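Side-chain contacts in putative primosome component (Streptococcus pyogenes serotype M3, PDB 2QGZ), which probably acts as a helicase loader, using a P-loop ATPase domain to help place the replicative helicase on DNA: residues A[243-248]-A[285-290]; A[145-150]-A[180-185]. All blocks are in the same frame, centred on the assembly; numbering follows the deposited sequence.

Interaction 1. Residues A[243-248]-A[285-290]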
ATOM      1  N   TYR A 243       6.801 -10.682  -9.140  1.00 30.71           N
ATOM      2  CA  TYR A 243       5.801 -11.721  -9.001  1.00 31.49           C
ATOM      3  C   TYR A 243       4.373 -11.178  -9.022  1.00 33.92           C
ATOM      4  O   TYR A 243       3.477 -11.812  -9.586  1.00 34.97           O
ATOM      5  CB  TYR A 243       6.045 -12.493  -7.708  1.00 30.65           C
ATOM      6  CG  TYR A 243       4.935 -13.440  -7.339  1.00 30.28           C
ATOM      7  CD1 TYR A 243       3.882 -13.023  -6.525  1.00 29.28           C
ATOM      8  CD2 TYR A 243       4.941 -14.761  -7.789  1.00 31.00           C
ATOM      9  CE1 TYR A 243       2.859 -13.899  -6.163  1.00 31.54           C
ATOM     10  CE2 TYR A 243       3.930 -15.654  -7.433  1.00 31.47           C
ATOM     11  CZ  TYR A 243       2.890 -15.216  -6.622  1.00 34.01           C
ATOM     12  OH  TYR A 243       1.876 -16.083  -6.281  1.00 32.96           O
ATOM     13  N   ARG A 244       4.147 -10.014  -8.411  1.00 33.53           N
ATOM     14  CA  ARG A 244       2.804  -9.458  -8.404  1.00 34.42           C
ATOM     15  C   ARG A 244       2.446  -8.913  -9.786  1.00 34.70           C
ATOM     16  O   ARG A 244       1.273  -8.892 -10.162  1.00 33.56           O
ATOM     17  CB  ARG A 244       2.654  -8.402  -7.293  1.00 30.63           C
ATOM     18  CG  ARG A 244       2.698  -9.017  -5.886  1.00 30.52           C
ATOM     19  CD  ARG A 244       2.507  -7.985  -4.760  1.00 31.87           C
ATOM     20  NE  ARG A 244       1.116  -7.564  -4.629  1.00 31.49           N
ATOM     21  CZ  ARG A 244       0.149  -8.299  -4.086  1.00 32.85           C
ATOM     22  NH1 ARG A 244       0.407  -9.506  -3.608  1.00 32.26           N
ATOM     23  NH2 ARG A 244      -1.089  -7.833  -4.034  1.00 30.95           N
ATOM     24  N   MET A 245       3.450  -8.503 -10.556  1.00 35.98           N
ATOM     25  CA  MET A 245       3.187  -8.024 -11.916  1.00 37.03           C
ATOM     26  C   MET A 245       2.659  -9.198 -12.747  1.00 37.67           C
ATOM     27  O   MET A 245       1.612  -9.099 -13.388  1.00 39.54           O
ATOM     28  CB  MET A 245       4.460  -7.459 -12.570  1.00 36.19           C
ATOM     29  CG  MET A 245       4.594  -5.936 -12.472  1.00 32.78           C
ATOM     30  SD  MET A 245       6.131  -5.239 -13.147  1.00 33.21           S
ATOM     31  CE  MET A 245       5.791  -5.381 -14.890  1.00 32.18           C
ATOM     32  N   LEU A 246       3.379 -10.316 -12.718  1.00 38.28           N
ATOM     33  CA  LEU A 246       2.980 -11.505 -13.468  1.00 39.78           C
ATOM     34  C   LEU A 246       1.656 -12.071 -12.983  1.00 40.44           C
ATOM     35  O   LEU A 246       0.835 -12.502 -13.780  1.00 42.26           O
ATOM     36  CB  LEU A 246       4.050 -12.594 -13.361  1.00 38.39           C
ATOM     37  CG  LEU A 246       5.303 -12.443 -14.213  1.00 39.06           C
ATOM     38  CD1 LEU A 246       6.375 -13.397 -13.711  1.00 39.44           C
ATOM     39  CD2 LEU A 246       4.965 -12.732 -15.664  1.00 39.03           C
ATOM     40  N   GLU A 247       1.451 -12.069 -11.673  1.00 41.09           N
ATOM     41  CA  GLU A 247       0.228 -12.599 -11.086  1.00 41.68           C
ATOM     42  C   GLU A 247      -0.958 -11.625 -11.120  1.00 41.63           C
ATOM     43  O   GLU A 247      -2.051 -11.964 -10.672  1.00 41.96           O
ATOM     44  CB  GLU A 247       0.501 -13.015  -9.639  1.00 42.40           C
ATOM     45  CG  GLU A 247       1.231 -14.339  -9.468  1.00 44.60           C
ATOM     46  CD  GLU A 247       0.263 -15.493  -9.318  1.00 46.75           C
ATOM     47  OE1 GLU A 247      -0.839 -15.257  -8.762  1.00 48.40           O
ATOM     48  OE2 GLU A 247       0.595 -16.627  -9.731  1.00 46.31           O
ATOM     49  N   GLU A 248      -0.739 -10.420 -11.637  1.00 42.17           N
ATOM     50  CA  GLU A 248      -1.799  -9.412 -11.713  1.00 43.89           C
ATOM     51  C   GLU A 248      -2.457  -9.190 -10.353  1.00 41.45           C
ATOM     52  O   GLU A 248      -3.672  -9.307 -10.210  1.00 44.51           O
ATOM     53  CB  GLU A 248      -2.863  -9.822 -12.743  1.00 45.45           C
ATOM     54  CG  GLU A 248      -2.303 -10.079 -14.141  1.00 52.39           C
ATOM     55  CD  GLU A 248      -3.362 -10.543 -15.140  1.00 57.16           C
ATOM     56  OE1 GLU A 248      -4.204 -11.397 -14.780  1.00 58.46           O
ATOM     57  OE2 GLU A 248      -3.343 -10.063 -16.295  1.00 60.51           O
ATOM     58  N   VAL A 285       7.190  -0.324 -10.091  1.00 40.36           N
ATOM     59  CA  VAL A 285       6.322   0.509  -9.274  1.00 40.32           C
ATOM     60  C   VAL A 285       5.404   1.306 -10.203  1.00 41.13           C
ATOM     61  O   VAL A 285       4.187   1.338 -10.004  1.00 39.67           O
ATOM     62  CB  VAL A 285       7.130   1.494  -8.402  1.00 39.98           C
ATOM     63  CG1 VAL A 285       6.185   2.349  -7.579  1.00 37.40           C
ATOM     64  CG2 VAL A 285       8.062   0.734  -7.483  1.00 38.43           C
ATOM     65  N   ARG A 286       5.989   1.935 -11.226  1.00 41.52           N
ATOM     66  CA  ARG A 286       5.215   2.733 -12.171  1.00 41.92           C
ATOM     67  C   ARG A 286       4.229   1.884 -12.944  1.00 41.07           C
ATOM     68  O   ARG A 286       3.211   2.376 -13.421  1.00 41.92           O
ATOM     69  CB  ARG A 286       6.124   3.442 -13.179  1.00 45.19           C
ATOM     70  CG  ARG A 286       7.047   4.501 -12.606  1.00 50.27           C
ATOM     71  CD  ARG A 286       7.709   5.278 -13.737  1.00 55.77           C
ATOM     72  NE  ARG A 286       8.579   6.346 -13.246  1.00 61.74           N
ATOM     73  CZ  ARG A 286       9.826   6.167 -12.810  1.00 64.64           C
ATOM     74  NH1 ARG A 286      10.370   4.953 -12.806  1.00 64.44           N
ATOM     75  NH2 ARG A 286      10.526   7.204 -12.363  1.00 65.84           N
ATOM     76  N   TYR A 287       4.526   0.604 -13.088  1.00 41.04           N
ATOM     77  CA  TYR A 287       3.624  -0.260 -13.829  1.00 40.75           C
ATOM     78  C   TYR A 287       2.448  -0.711 -12.953  1.00 38.60           C
ATOM     79  O   TYR A 287       1.316  -0.806 -13.427  1.00 37.25           O
ATOM     80  CB  TYR A 287       4.399  -1.461 -14.389  1.00 42.35           C
ATOM     81  CG  TYR A 287       3.531  -2.507 -15.042  1.00 43.89           C
ATOM     82  CD1 TYR A 287       2.941  -3.518 -14.287  1.00 45.33           C
ATOM     83  CD2 TYR A 287       3.258  -2.462 -16.403  1.00 46.45           C
ATOM     84  CE1 TYR A 287       2.097  -4.454 -14.870  1.00 47.46           C
ATOM     85  CE2 TYR A 287       2.411  -3.394 -17.000  1.00 49.13           C
ATOM     86  CZ  TYR A 287       1.831  -4.384 -16.227  1.00 48.32           C
ATOM     87  OH  TYR A 287       0.956  -5.285 -16.798  1.00 47.54           O
ATOM     88  N   LEU A 288       2.717  -0.956 -11.674  1.00 37.59           N
ATOM     89  CA  LEU A 288       1.690  -1.412 -10.738  1.00 36.26           C
ATOM     90  C   LEU A 288       0.779  -0.331 -10.158  1.00 36.09           C
ATOM     91  O   LEU A 288      -0.366  -0.618  -9.801  1.00 33.98           O
ATOM     92  CB  LEU A 288       2.344  -2.160  -9.577  1.00 35.34           C
ATOM     93  CG  LEU A 288       3.015  -3.486  -9.909  1.00 35.50           C
ATOM     94  CD1 LEU A 288       4.036  -3.832  -8.846  1.00 32.21           C
ATOM     95  CD2 LEU A 288       1.952  -4.556 -10.025  1.00 34.78           C
ATOM     96  N   ALA A 289       1.259   0.907 -10.067  1.00 35.42           N
ATOM     97  CA  ALA A 289       0.425   1.950  -9.467  1.00 37.25           C
ATOM     98  C   ALA A 289       0.475   3.331 -10.114  1.00 38.11           C
ATOM     99  O   ALA A 289       1.477   3.723 -10.704  1.00 40.54           O
ATOM    100  CB  ALA A 289       0.767   2.068  -7.992  1.00 34.91           C
ATOM    101  N   ARG A 290      -0.622   4.066  -9.989  1.00 39.38           N
ATOM    102  CA  ARG A 290      -0.715   5.411 -10.542  1.00 41.38           C
ATOM    103  C   ARG A 290      -0.351   6.402  -9.442  1.00 41.41           C
ATOM    104  O   ARG A 290      -0.802   6.273  -8.310  1.00 40.86           O
ATOM    105  CB  ARG A 290      -2.129   5.665 -11.066  1.00 46.68           C
ATOM    106  CG  ARG A 290      -2.472   4.851 -12.319  1.00 54.49           C
ATOM    107  CD  ARG A 290      -1.718   5.392 -13.550  1.00 60.92           C
ATOM    108  NE  ARG A 290      -1.727   4.479 -14.698  1.00 65.49           N
ATOM    109  CZ  ARG A 290      -1.001   3.362 -14.782  1.00 68.06           C
ATOM    110  NH1 ARG A 290      -0.197   3.006 -13.785  1.00 68.37           N
ATOM    111  NH2 ARG A 290      -1.070   2.602 -15.869  1.00 68.18           N
TER
HETATM  112  O   HOH W   1      -0.300  -6.809 -14.793  1.00 67.98           O

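Interaction 2. Residues A[145-150]-A[180-185]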
ATOM      1  N   GLU A 145     -15.138  -0.531  -5.639  1.00 41.77           N
ATOM      2  CA  GLU A 145     -16.324  -0.802  -6.436  1.00 45.51           C
ATOM      3  C   GLU A 145     -16.048  -1.732  -7.628  1.00 46.24           C
ATOM      4  O   GLU A 145     -16.850  -2.615  -7.940  1.00 46.20           O
ATOM      5  CB  GLU A 145     -16.902   0.535  -6.916  1.00 47.58           C
ATOM      6  CG  GLU A 145     -18.356   0.510  -7.320  1.00 50.57           C
ATOM      7  CD  GLU A 145     -18.874   1.883  -7.751  1.00 52.22           C
ATOM      8  OE1 GLU A 145     -20.046   1.964  -8.176  1.00 52.30           O
ATOM      9  OE2 GLU A 145     -18.118   2.877  -7.670  1.00 49.69           O
ATOM     10  N   GLN A 146     -14.900  -1.543  -8.275  1.00 46.88           N
ATOM     11  CA  GLN A 146     -14.524  -2.339  -9.440  1.00 47.64           C
ATOM     12  C   GLN A 146     -13.716  -3.617  -9.163  1.00 47.55           C
ATOM     13  O   GLN A 146     -13.337  -4.317 -10.093  1.00 46.97           O
ATOM     14  CB  GLN A 146     -13.758  -1.449 -10.422  1.00 47.76           C
ATOM     15  CG  GLN A 146     -14.593  -0.307 -10.960  1.00 50.41           C
ATOM     16  CD  GLN A 146     -13.766   0.814 -11.570  1.00 52.99           C
ATOM     17  OE1 GLN A 146     -14.297   1.880 -11.883  1.00 54.29           O
ATOM     18  NE2 GLN A 146     -12.465   0.585 -11.736  1.00 51.03           N
ATOM     19  N   TYR A 147     -13.462  -3.927  -7.896  1.00 47.95           N
ATOM     20  CA  TYR A 147     -12.692  -5.121  -7.559  1.00 47.82           C
ATOM     21  C   TYR A 147     -13.510  -6.415  -7.629  1.00 50.19           C
ATOM     22  O   TYR A 147     -14.585  -6.517  -7.042  1.00 50.40           O
ATOM     23  CB  TYR A 147     -12.083  -4.985  -6.161  1.00 44.77           C
ATOM     24  CG  TYR A 147     -11.215  -6.159  -5.777  1.00 43.02           C
ATOM     25  CD1 TYR A 147     -11.769  -7.311  -5.217  1.00 40.91           C
ATOM     26  CD2 TYR A 147      -9.845  -6.145  -6.042  1.00 42.13           C
ATOM     27  CE1 TYR A 147     -10.979  -8.423  -4.934  1.00 40.97           C
ATOM     28  CE2 TYR A 147      -9.044  -7.252  -5.769  1.00 42.16           C
ATOM     29  CZ  TYR A 147      -9.616  -8.387  -5.217  1.00 41.92           C
ATOM     30  OH  TYR A 147      -8.827  -9.485  -4.965  1.00 40.07           O
ATOM     31  N   PRO A 148     -12.998  -7.432  -8.344  1.00 53.03           N
ATOM     32  CA  PRO A 148     -11.725  -7.419  -9.072  1.00 54.74           C
ATOM     33  C   PRO A 148     -11.896  -7.050 -10.545  1.00 55.51           C
ATOM     34  O   PRO A 148     -12.935  -7.318 -11.145  1.00 55.36           O
ATOM     35  CB  PRO A 148     -11.234  -8.847  -8.906  1.00 54.90           C
ATOM     36  CG  PRO A 148     -12.517  -9.617  -9.044  1.00 53.79           C
ATOM     37  CD  PRO A 148     -13.488  -8.815  -8.190  1.00 53.10           C
ATOM     38  N   SER A 149     -10.870  -6.426 -11.114  1.00 57.21           N
ATOM     39  CA  SER A 149     -10.883  -6.030 -12.515  1.00 57.76           C
ATOM     40  C   SER A 149      -9.694  -6.668 -13.193  1.00 58.81           C
ATOM     41  O   SER A 149      -8.822  -7.231 -12.533  1.00 58.25           O
ATOM     42  CB  SER A 149     -10.785  -4.513 -12.660  1.00 58.37           C
ATOM     43  OG  SER A 149     -11.969  -3.887 -12.212  1.00 59.93           O
ATOM     44  N   ALA A 150      -9.660  -6.564 -14.515  1.00 61.47           N
ATOM     45  CA  ALA A 150      -8.590  -7.149 -15.311  1.00 63.93           C
ATOM     46  C   ALA A 150      -7.188  -6.859 -14.766  1.00 65.74           C
ATOM     47  O   ALA A 150      -6.616  -7.666 -14.021  1.00 65.92           O
ATOM     48  CB  ALA A 150      -8.707  -6.663 -16.751  1.00 63.66           C
ATOM     49  N   LYS A 180     -16.523  -6.534  -0.100  1.00 55.03           N
ATOM     50  CA  LYS A 180     -16.106  -7.768  -0.734  1.00 53.00           C
ATOM     51  C   LYS A 180     -15.568  -8.567   0.449  1.00 53.16           C
ATOM     52  O   LYS A 180     -15.635  -8.090   1.583  1.00 53.60           O
ATOM     53  CB  LYS A 180     -15.006  -7.481  -1.746  1.00 53.04           C
ATOM     54  CG  LYS A 180     -15.387  -6.430  -2.790  1.00 52.31           C
ATOM     55  CD  LYS A 180     -16.637  -6.829  -3.531  1.00 53.27           C
ATOM     56  CE  LYS A 180     -16.691  -6.197  -4.914  1.00 55.57           C
ATOM     57  NZ  LYS A 180     -16.644  -4.719  -4.873  1.00 56.82           N
ATOM     58  N   GLY A 181     -15.049  -9.766   0.222  1.00 49.99           N
ATOM     59  CA  GLY A 181     -14.532 -10.518   1.355  1.00 49.74           C
ATOM     60  C   GLY A 181     -13.023 -10.661   1.294  1.00 49.60           C
ATOM     61  O   GLY A 181     -12.443 -11.552   1.909  1.00 49.71           O
ATOM     62  N   VAL A 182     -12.394  -9.748   0.564  1.00 49.47           N
ATOM     63  CA  VAL A 182     -10.956  -9.757   0.341  1.00 48.48           C
ATOM     64  C   VAL A 182     -10.055  -9.353   1.499  1.00 46.76           C
ATOM     65  O   VAL A 182     -10.356  -8.437   2.261  1.00 47.54           O
ATOM     66  CB  VAL A 182     -10.617  -8.881  -0.885  1.00 50.08           C
ATOM     67  CG1 VAL A 182     -11.234  -7.508  -0.719  1.00 49.93           C
ATOM     68  CG2 VAL A 182      -9.110  -8.780  -1.059  1.00 50.10           C
ATOM     69  N   SER A 183      -8.935 -10.062   1.608  1.00 45.02           N
ATOM     70  CA  SER A 183      -7.932  -9.813   2.633  1.00 43.88           C
ATOM     71  C   SER A 183      -6.922  -8.829   2.058  1.00 41.46           C
ATOM     72  O   SER A 183      -6.647  -8.836   0.864  1.00 39.83           O
ATOM     73  CB  SER A 183      -7.202 -11.112   3.005  1.00 45.97           C
ATOM     74  OG  SER A 183      -8.095 -12.091   3.512  1.00 49.48           O
ATOM     75  N   THR A 184      -6.375  -7.982   2.911  1.00 39.47           N
ATOM     76  CA  THR A 184      -5.393  -7.005   2.483  1.00 38.83           C
ATOM     77  C   THR A 184      -4.279  -7.047   3.502  1.00 38.82           C
ATOM     78  O   THR A 184      -4.514  -7.369   4.666  1.00 41.04           O
ATOM     79  CB  THR A 184      -5.983  -5.566   2.461  1.00 38.54           C
ATOM     80  OG1 THR A 184      -7.007  -5.469   1.462  1.00 36.87           O
ATOM     81  CG2 THR A 184      -4.898  -4.546   2.143  1.00 38.91           C
ATOM     82  N   THR A 185      -3.063  -6.746   3.064  1.00 38.49           N
ATOM     83  CA  THR A 185      -1.933  -6.708   3.970  1.00 38.36           C
ATOM     84  C   THR A 185      -1.343  -5.314   3.914  1.00 38.74           C
ATOM     85  O   THR A 185      -1.020  -4.806   2.837  1.00 37.29           O
ATOM     86  CB  THR A 185      -0.840  -7.718   3.593  1.00 39.94           C
ATOM     87  OG1 THR A 185      -1.341  -9.048   3.763  1.00 44.32           O
ATOM     88  CG2 THR A 185       0.385  -7.535   4.485  1.00 38.61           C
TER

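Interaction 1. Residues A[243-248]-A[285-290]
Met245 reaches from helix 237-247 to Tyr287 and Leu288 on helix 281-288; its CG touches both, while SD and CE go on to the Tyr287 ring. CB itself points past the other helix, and it is the next atoms that turn inward. CG of Met245 does double duty: it lies 3.4 Å from CD1 of Tyr287 and, against the second partner, 3.9 Å from CD2 of Leu288. SD of Met245 follows, 4.6 Å from the centroid of the Tyr287 ring and 44° off its normal, an oblique Met-aromatic contact. The bend at the last torsion, chi3 75°, then brings the methyl over the ring face, a CH-pi contact with CE of Met245 3.7 Å from the Tyr287 centroid and displaced from the centre. A flexible, polarisable thioether suits this place because it can follow a flat ring and lay its methyl on the face.

The two helices belong to the P-loop NTPase fold expected of an IstB-like ATP-binding protein. Helix 237-247 leads into strand 251-255, ending in a Schellman motif at Glu248, and helix 281-288 runs straight into the edge strand 289-293. Leu288, the last residue of its helix, is buried and touches Thr251 as well as Met245. Next to Met245, Arg244 is buried with its guanidinium bonded to Thr251 and to the backbone carbonyls of Lys213, Val215 and Pro250.

Tyr287 is exposed, and its hydroxyl is met by a water. This water, in the plane of the ring, sits 2.8 Å from Tyr287 OH and donates to Met245 O at 3.3 Å, linking the phenol to the last turn of the neighbouring helix.

Interaction 2. Residues A[145-150]-A[180-185]
Tyr147 and Val182 approach each other from opposite directions, the tyrosine from the turn after helix 131-146 and the valine from the loop before strand 184-188. The ring is met at a slant: CE1 of Tyr147 is 4.1 Å from CB of Val182, and OH of Tyr147 lies 4.0 Å from the valine's CG2. With CG anti to the backbone N (chi1 -177°), the tyrosine holds its ring out from the backbone, and the length of the side chain lets it reach Val182 with CE1 and OH. Pro148, joined to Tyr147 by a cis peptide bond, sets its CB over the centre of one face of the Tyr147 ring, 3.8 Å above the plane. Val182 is buried, and its compact branched chain packs against Leu176 and Pro216 as well, two residues that Tyr147 also touches.

Lys180 comes in past the ring, its CG also oblique to it, 4.4 Å from CD1 of Tyr147. Bends at chi2 and chi4 carry the rest of the chain to the backbone, where CE of Lys180 lies 3.0 Å from Tyr147 O. NZ of Lys180 stands 3.5 Å from that same Tyr147 O at too poor an angle for a hydrogen bond; its bond goes to Val144 O, in the last turn of helix 131-146. The contact thus joins the C-terminal end of that helix to the loop between helix 165-179 and strand 184-188 of the P-loop NTPase fold.

Because backbone carbonyls gather at a helix C-terminus, a lysine ammonium there is probably favoured by the helix dipole, while CG of Lys180 and the valine give the tyrosine apolar contact, and CE of Lys180, next to the charged nitrogen, lies against Tyr147 O.

How the interactions relate
Both interactions are partly buried and reach the same parallel sheet, their centres about 15 Å apart. Interaction 1 pairs two helices that each lead into a strand, 251-255 and 289-293, whereas interaction 2 joins the end of helix 131-146 to the loop entering strand 184-188. In interaction 1 a methionine thioether lies on an exposed Tyr287; in interaction 2 the partly exposed Tyr147 is set obliquely against Val182 and the Lys180 chain. Each has one buried aliphatic residue, Leu288 or Val182, that also packs against other parts of the fold. Polar chemistry differs: a water bridges 243-248 and 285-290, while across 145-150/180-185 no hydrogen bond forms, the lysine ammonium bonding instead to Val144 O, just before the segment.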